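Inositol 2-dehydrogenase/D-chiro-inositol 3-dehydrogenase from Lactobacillus casei oxidises myo-inositol and D-chiro-inositol to their keto forms, 2-keto-myo-inositol and 1-keto-D-chiro-inositol, as an NAD-dependent dehydrogenase with a Rossmann-fold domain. Local coordinates of one contact, PDB 4MIO (chain A, 1.50 Å), residues F125-D130 and N276-A281, beside the matching contact of the related inositol dehydrogenase from Lactobacillus casei, PDB 4MKZ (chain B, 1.60 Å), residues F139-D144 and E301-A306. One frame, after least-squares fit of the local backbone (RMSD 0.23 Å); residues are numbered along the deposited sequences.

Structure 1 (4MIO); sequences FMRRYD and NRFIQA.
Asp-130 OD1 is gripped by Arg-277 NH1 at 2.9 Å in a salt bridge and by water 1 at 2.7 Å. NH1 comes from above the carboxylate plane, and its N-H...O angle is 168°. OD2 caps the N-terminus of helix 131-141 at Ile-133 N. The loop after strand 121-123, the last strand of the Rossmann sheet, here meets the junction of helices 274-277 and 279-294. Gln-280 NE2 donates to Tyr-129 O at 2.9 Å. Met-126, which touches the bound NADH, lays CE 3.7 Å from Phe-278 CD2. The Arg-127 chain bends at chi2 (-81°), bringing NE 3.4 Å from Phe-278 CZ. The Arg-127 guanidinium forms salt bridges with Glu-177 and Glu-180. Tyr-129 CB stands 3.7 Å from Ala-281 O, and Tyr-129 OH is hydrogen-bonded to Glu-288.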
loop_
_atom_site.group_PDB
_atom_site.type_symbol
_atom_site.label_atom_id
_atom_site.label_comp_id
_atom_site.label_asym_id
_atom_site.label_seq_id
_atom_site.Cartn_x
_atom_site.Cartn_y
_atom_site.Cartn_z
ATOM N N PHE A 125 1.219 -28.379 12.228
ATOM C CA PHE A 125 1.266 -27.498 11.065
ATOM C C PHE A 125 0.509 -26.188 11.363
ATOM O O PHE A 125 -0.645 -26.078 11.071
ATOM C CB PHE A 125 0.724 -28.187 9.810
ATOM C CG PHE A 125 1.596 -29.312 9.284
ATOM C CD1 PHE A 125 2.871 -29.084 8.886
ATOM C CD2 PHE A 125 1.098 -30.581 9.183
ATOM C CE1 PHE A 125 3.656 -30.109 8.396
ATOM C CE2 PHE A 125 1.890 -31.607 8.704
ATOM C CZ PHE A 125 3.159 -31.365 8.328
ATOM N N MET A 126 1.199 -25.220 11.915
ATOM C CA MET A 126 0.555 -24.015 12.405
ATOM C C MET A 126 0.068 -23.028 11.361
ATOM O O MET A 126 -0.692 -22.181 11.678
ATOM C CB MET A 126 1.436 -23.304 13.412
ATOM C CG MET A 126 2.509 -22.445 12.802
ATOM S SD MET A 126 3.741 -23.358 11.878
ATOM C CE MET A 126 4.711 -21.986 11.198
ATOM N N ARG A 127 0.522 -23.160 10.127
ATOM C CA ARG A 127 0.124 -22.206 9.099
ATOM C C ARG A 127 -1.385 -22.060 8.963
ATOM O O ARG A 127 -1.874 -21.008 8.685
ATOM C CB ARG A 127 0.715 -22.536 7.722
ATOM C CG ARG A 127 2.206 -22.388 7.585
ATOM C CD ARG A 127 2.635 -20.981 7.352
ATOM N NE ARG A 127 4.030 -20.900 6.990
ATOM C CZ ARG A 127 4.463 -20.916 5.754
ATOM N NH1 ARG A 127 3.624 -20.981 4.754
ATOM N NH2 ARG A 127 5.741 -20.846 5.520
ATOM N N ARG A 128 -2.082 -23.157 9.177
ATOM C CA ARG A 128 -3.501 -23.178 8.991
ATOM C C ARG A 128 -4.225 -22.290 10.006
ATOM O O ARG A 128 -5.352 -22.005 9.834
ATOM C CB ARG A 128 -4.029 -24.621 9.111
ATOM C CG ARG A 128 -3.516 -25.576 8.080
ATOM C CD ARG A 128 -4.325 -26.853 8.089
ATOM N NE ARG A 128 -3.728 -27.902 7.278
ATOM C CZ ARG A 128 -4.348 -29.009 6.961
ATOM N NH1 ARG A 128 -5.579 -29.194 7.346
ATOM N NH2 ARG A 128 -3.751 -29.914 6.248
ATOM N N TYR A 129 -3.528 -21.909 11.053
ATOM C CA TYR A 129 -4.108 -21.107 12.104
ATOM C C TYR A 129 -3.724 -19.628 11.994
ATOM O O TYR A 129 -4.187 -18.821 12.736
ATOM C CB TYR A 129 -3.680 -21.649 13.466
ATOM C CG TYR A 129 -4.240 -23.039 13.771
ATOM C CD1 TYR A 129 -5.457 -23.187 14.350
ATOM C CD2 TYR A 129 -3.536 -24.180 13.445
ATOM C CE1 TYR A 129 -5.982 -24.420 14.615
ATOM C CE2 TYR A 129 -4.053 -25.420 13.717
ATOM C CZ TYR A 129 -5.284 -25.533 14.298
ATOM O OH TYR A 129 -5.826 -26.735 14.596
ATOM N N ASP A 130 -2.864 -19.319 11.060
ATOM C CA ASP A 130 -2.451 -17.957 10.874
ATOM C C ASP A 130 -3.625 -17.172 10.350
ATOM O O ASP A 130 -4.244 -17.562 9.447
ATOM C CB ASP A 130 -1.299 -17.888 9.884
ATOM C CG ASP A 130 -0.860 -16.469 9.608
ATOM O OD1 ASP A 130 -0.274 -15.876 10.498
ATOM O OD2 ASP A 130 -1.144 -15.993 8.517
ATOM N N ASN A 276 8.655 -15.013 15.722
ATOM C CA ASN A 276 7.775 -13.910 15.998
ATOM C C ASN A 276 6.634 -13.841 14.968
ATOM O O ASN A 276 5.525 -13.545 15.305
ATOM C CB ASN A 276 8.550 -12.603 16.077
ATOM C CG ASN A 276 7.756 -11.484 16.670
ATOM O OD1 ASN A 276 7.505 -11.472 17.853
ATOM N ND2 ASN A 276 7.366 -10.504 15.851
ATOM N N ARG A 277 6.952 -14.169 13.728
ATOM C CA ARG A 277 5.969 -14.146 12.644
ATOM C C ARG A 277 4.744 -14.997 12.911
ATOM O O ARG A 277 3.675 -14.616 12.623
ATOM C CB ARG A 277 6.597 -14.529 11.304
ATOM C CG ARG A 277 5.599 -14.671 10.164
ATOM C CD ARG A 277 4.820 -13.397 9.887
ATOM N NE ARG A 277 3.856 -13.581 8.810
ATOM C CZ ARG A 277 2.651 -14.074 8.964
ATOM N NH1 ARG A 277 2.214 -14.437 10.134
ATOM N NH2 ARG A 277 1.865 -14.201 7.924
ATOM N N PHE A 278 4.966 -16.157 13.491
ATOM C CA PHE A 278 3.897 -17.114 13.694
ATOM C C PHE A 278 3.514 -17.345 15.155
ATOM O O PHE A 278 2.851 -18.281 15.455
ATOM C CB PHE A 278 4.168 -18.421 12.925
ATOM C CG PHE A 278 4.067 -18.275 11.438
ATOM C CD1 PHE A 278 2.847 -18.023 10.836
ATOM C CD2 PHE A 278 5.161 -18.346 10.639
ATOM C CE1 PHE A 278 2.746 -17.866 9.482
ATOM C CE2 PHE A 278 5.046 -18.204 9.300
ATOM C CZ PHE A 278 3.846 -17.952 8.716
ATOM N N ILE A 279 3.885 -16.427 16.021
ATOM C CA ILE A 279 3.486 -16.476 17.423
ATOM C C ILE A 279 1.980 -16.724 17.608
ATOM O O ILE A 279 1.610 -17.561 18.352
ATOM C CB ILE A 279 3.867 -15.190 18.208
ATOM C CG1 ILE A 279 5.342 -15.148 18.466
ATOM C CG2 ILE A 279 3.151 -15.157 19.555
ATOM C CD1 ILE A 279 5.776 -13.936 19.224
ATOM N N GLN A 280 1.164 -15.961 16.907
ATOM C CA GLN A 280 -0.266 -16.084 17.011
ATOM C C GLN A 280 -0.744 -17.457 16.575
ATOM O O GLN A 280 -1.572 -18.035 17.200
ATOM C CB GLN A 280 -0.979 -14.978 16.216
ATOM C CG GLN A 280 -2.494 -15.163 16.018
ATOM C CD GLN A 280 -2.902 -15.937 14.726
ATOM O OE1 GLN A 280 -2.557 -15.536 13.628
ATOM N NE2 GLN A 280 -3.659 -17.004 14.893
ATOM N N ALA A 281 -0.189 -17.932 15.483
ATOM C CA ALA A 281 -0.576 -19.213 14.953
ATOM C C ALA A 281 -0.270 -20.353 15.924
ATOM O O ALA A 281 -1.078 -21.216 16.129
ATOM C CB ALA A 281 0.068 -19.455 13.591
HETATM O O HOH W 1 0.583 -16.127 13.053
HETATM O O HOH W 2 -0.840 -13.450 8.107
#

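Structure 2 (4MKZ); sequences FMRRFD and ERFAQA.
Asp-144 OD1 is gripped by Arg-302 NH1 at 2.8 Å in a salt bridge and by water 3 at 2.8 Å. NH1 comes from above the carboxylate plane, and its N-H...O angle is 162°. OD2 caps the N-terminus of helix 145-155 at Tyr-147 N. This carboxylate thus ties the helix start to an arginine far along the chain. Gln-305 NE2 donates to Phe-143 O at 2.9 Å. Met-140 lays CE 3.7 Å from Phe-303 CD2. The Arg-141 chain runs extended from CG to NE, with chi2 at -168°, and NE stands 4.0 Å from Phe-303 CZ. The Arg-141 guanidinium forms a salt bridge with Asp-199 and a hydrogen bond with Ser-169. Phe-143 CB stands 3.8 Å from Ala-306 O, and the Phe-143 side chain also touches Glu-310 and Ile-326.

Comparison
The CA atoms that can be compared coincide within the error. Met-126(A), Asp-130(A), Phe-278(A) and Gln-280(A) and their counterparts keep their places within the error. The salt bridge of Asp-130(A) with Arg-277(A) recurs between Asp-144(B) and Arg-302(B), and water 1 and water 3 occupy the same site. The bond from Gln-280(A) NE2 to Tyr-129(A) O recurs from Gln-305(B) NE2 to Phe-143(B) O.

Tyr-129(A) is exchanged for Phe-143(B). CZ, the two CE atoms and one CD of each ring fall within 0.3 Å of one another after superposition, with chi1 -66° in both. Phe-143(B) has no hydroxyl, and so cannot make the hydrogen bond that Tyr-129(A) OH makes to Glu-288(A). CB of Phe-143(B) still touches Met-140(B) O and Ala-306(B) O, as CB of Tyr-129(A) touches Met-126(A) O and Ala-281(A) O.

The arginine side chain is turned: chi2 is -81° in Arg-127(A) and -168° in Arg-141(B), chi4 92° and 174°, and their CZ atoms stand 1.3 Å apart after superposition. The places of NH1 and NH2 of Arg-127(A) are left, yet the side chain still touches the phenylalanine ring, Phe-278(A) or Phe-303(B).

Away from the facing segment, Ile-279(A) is exchanged for Ala-304(B): CB keeps its place, while CG1, CG2 and CD1 of Ile-279(A) have no counterpart.

Structure 2 (4MKZ)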
loop_
_atom_site.group_PDB
_atom_site.type_symbol
_atom_site.label_atom_id
_atom_site.label_comp_id
_atom_site.label_asym_id
_atom_site.label_seq_id
_atom_site.Cartn_x
_atom_site.Cartn_y
_atom_site.Cartn_z
ATOM N N PHE B 139 0.929 -28.210 11.948
ATOM C CA PHE B 139 0.966 -27.356 10.760
ATOM C C PHE B 139 0.326 -26.015 11.107
ATOM O O PHE B 139 -0.819 -25.732 10.724
ATOM C CB PHE B 139 0.251 -28.022 9.583
ATOM C CG PHE B 139 0.997 -29.205 9.016
ATOM C CD1 PHE B 139 2.274 -29.046 8.510
ATOM C CD2 PHE B 139 0.420 -30.466 8.992
ATOM C CE1 PHE B 139 2.975 -30.119 7.982
ATOM C CE2 PHE B 139 1.114 -31.546 8.460
ATOM C CZ PHE B 139 2.393 -31.370 7.960
ATOM N N MET B 140 1.084 -25.183 11.816
ATOM C CA MET B 140 0.535 -23.975 12.419
ATOM C C MET B 140 0.064 -22.938 11.415
ATOM O O MET B 140 -0.741 -22.074 11.763
ATOM C CB MET B 140 1.528 -23.339 13.400
ATOM C CG MET B 140 2.632 -22.514 12.759
ATOM S SD MET B 140 3.828 -23.552 11.934
ATOM C CE MET B 140 5.130 -22.383 11.573
ATOM N N ARG B 141 0.560 -22.993 10.181
ATOM C CA ARG B 141 0.127 -22.018 9.190
ATOM C C ARG B 141 -1.372 -22.075 8.943
ATOM O O ARG B 141 -1.983 -21.068 8.626
ATOM C CB ARG B 141 0.908 -22.155 7.883
ATOM C CG ARG B 141 2.388 -21.885 8.054
ATOM C CD ARG B 141 3.043 -21.740 6.715
ATOM N NE ARG B 141 4.492 -21.847 6.811
ATOM C CZ ARG B 141 5.304 -21.873 5.763
ATOM N NH1 ARG B 141 4.806 -21.785 4.539
ATOM N NH2 ARG B 141 6.607 -22.008 5.951
ATOM N N ARG B 142 -1.974 -23.245 9.153
ATOM C CA ARG B 142 -3.422 -23.367 9.024
ATOM C C ARG B 142 -4.171 -22.537 10.057
ATOM O O ARG B 142 -5.357 -22.253 9.883
ATOM C CB ARG B 142 -3.859 -24.826 9.145
ATOM C CG ARG B 142 -3.339 -25.721 8.043
ATOM C CD ARG B 142 -4.127 -26.997 8.028
ATOM N NE ARG B 142 -3.552 -28.036 7.188
ATOM C CZ ARG B 142 -4.229 -29.102 6.789
ATOM N NH1 ARG B 142 -5.493 -29.237 7.151
ATOM N NH2 ARG B 142 -3.652 -30.015 6.022
ATOM N N PHE B 143 -3.486 -22.164 11.135
ATOM C CA PHE B 143 -4.096 -21.328 12.170
ATOM C C PHE B 143 -3.712 -19.859 12.111
ATOM O O PHE B 143 -4.216 -19.058 12.892
ATOM C CB PHE B 143 -3.768 -21.886 13.554
ATOM C CG PHE B 143 -4.394 -23.210 13.808
ATOM C CD1 PHE B 143 -3.732 -24.380 13.478
ATOM C CD2 PHE B 143 -5.673 -23.285 14.335
ATOM C CE1 PHE B 143 -4.328 -25.613 13.713
ATOM C CE2 PHE B 143 -6.269 -24.513 14.554
ATOM C CZ PHE B 143 -5.598 -25.667 14.244
ATOM N N ASP B 144 -2.827 -19.505 11.186
ATOM C CA ASP B 144 -2.378 -18.130 11.057
ATOM C C ASP B 144 -3.495 -17.260 10.468
ATOM O O ASP B 144 -4.148 -17.659 9.502
ATOM C CB ASP B 144 -1.144 -18.087 10.141
ATOM C CG ASP B 144 -0.681 -16.677 9.858
ATOM O OD1 ASP B 144 -0.144 -16.019 10.780
ATOM O OD2 ASP B 144 -0.851 -16.210 8.703
ATOM N N GLU B 301 8.532 -14.938 16.083
ATOM C CA GLU B 301 7.910 -13.639 15.906
ATOM C C GLU B 301 6.784 -13.728 14.865
ATOM O O GLU B 301 5.650 -13.328 15.123
ATOM C CB GLU B 301 8.961 -12.621 15.460
ATOM C CG GLU B 301 8.388 -11.256 15.201
ATOM C CD GLU B 301 9.396 -10.281 14.615
ATOM O OE1 GLU B 301 8.992 -9.126 14.372
ATOM O OE2 GLU B 301 10.577 -10.661 14.403
ATOM N N ARG B 302 7.095 -14.276 13.700
ATOM C CA ARG B 302 6.117 -14.324 12.608
ATOM C C ARG B 302 4.893 -15.158 12.969
ATOM O O ARG B 302 3.763 -14.768 12.672
ATOM C CB ARG B 302 6.758 -14.874 11.337
ATOM C CG ARG B 302 5.766 -15.228 10.221
ATOM C CD ARG B 302 5.024 -14.003 9.665
ATOM N NE ARG B 302 4.076 -14.415 8.624
ATOM C CZ ARG B 302 2.810 -14.777 8.853
ATOM N NH1 ARG B 302 2.318 -14.771 10.088
ATOM N NH2 ARG B 302 2.029 -15.145 7.836
ATOM N N PHE B 303 5.112 -16.310 13.596
ATOM C CA PHE B 303 4.011 -17.235 13.811
ATOM C C PHE B 303 3.529 -17.343 15.241
ATOM O O PHE B 303 2.861 -18.315 15.605
ATOM C CB PHE B 303 4.324 -18.608 13.189
ATOM C CG PHE B 303 4.288 -18.587 11.701
ATOM C CD1 PHE B 303 3.090 -18.332 11.040
ATOM C CD2 PHE B 303 5.440 -18.789 10.955
ATOM C CE1 PHE B 303 3.042 -18.286 9.654
ATOM C CE2 PHE B 303 5.399 -18.738 9.578
ATOM C CZ PHE B 303 4.196 -18.486 8.922
ATOM N N ALA B 304 3.807 -16.308 16.029
ATOM C CA ALA B 304 3.383 -16.283 17.430
ATOM C C ALA B 304 1.892 -16.551 17.593
ATOM O O ALA B 304 1.469 -17.355 18.439
ATOM C CB ALA B 304 3.740 -14.938 18.046
ATOM N N GLN B 305 1.087 -15.842 16.805
ATOM C CA GLN B 305 -0.365 -15.971 16.886
ATOM C C GLN B 305 -0.782 -17.374 16.482
ATOM O O GLN B 305 -1.604 -17.999 17.151
ATOM C CB GLN B 305 -1.051 -14.918 15.999
ATOM C CG GLN B 305 -2.558 -15.092 15.841
ATOM C CD GLN B 305 -2.915 -15.885 14.609
ATOM O OE1 GLN B 305 -2.508 -15.542 13.495
ATOM N NE2 GLN B 305 -3.652 -16.969 14.799
ATOM N N ALA B 306 -0.203 -17.876 15.396
ATOM C CA ALA B 306 -0.543 -19.210 14.916
ATOM C C ALA B 306 -0.231 -20.305 15.941
ATOM O O ALA B 306 -0.998 -21.258 16.085
ATOM C CB ALA B 306 0.158 -19.491 13.586
HETATM O O HOH W 3 0.931 -16.184 13.347
#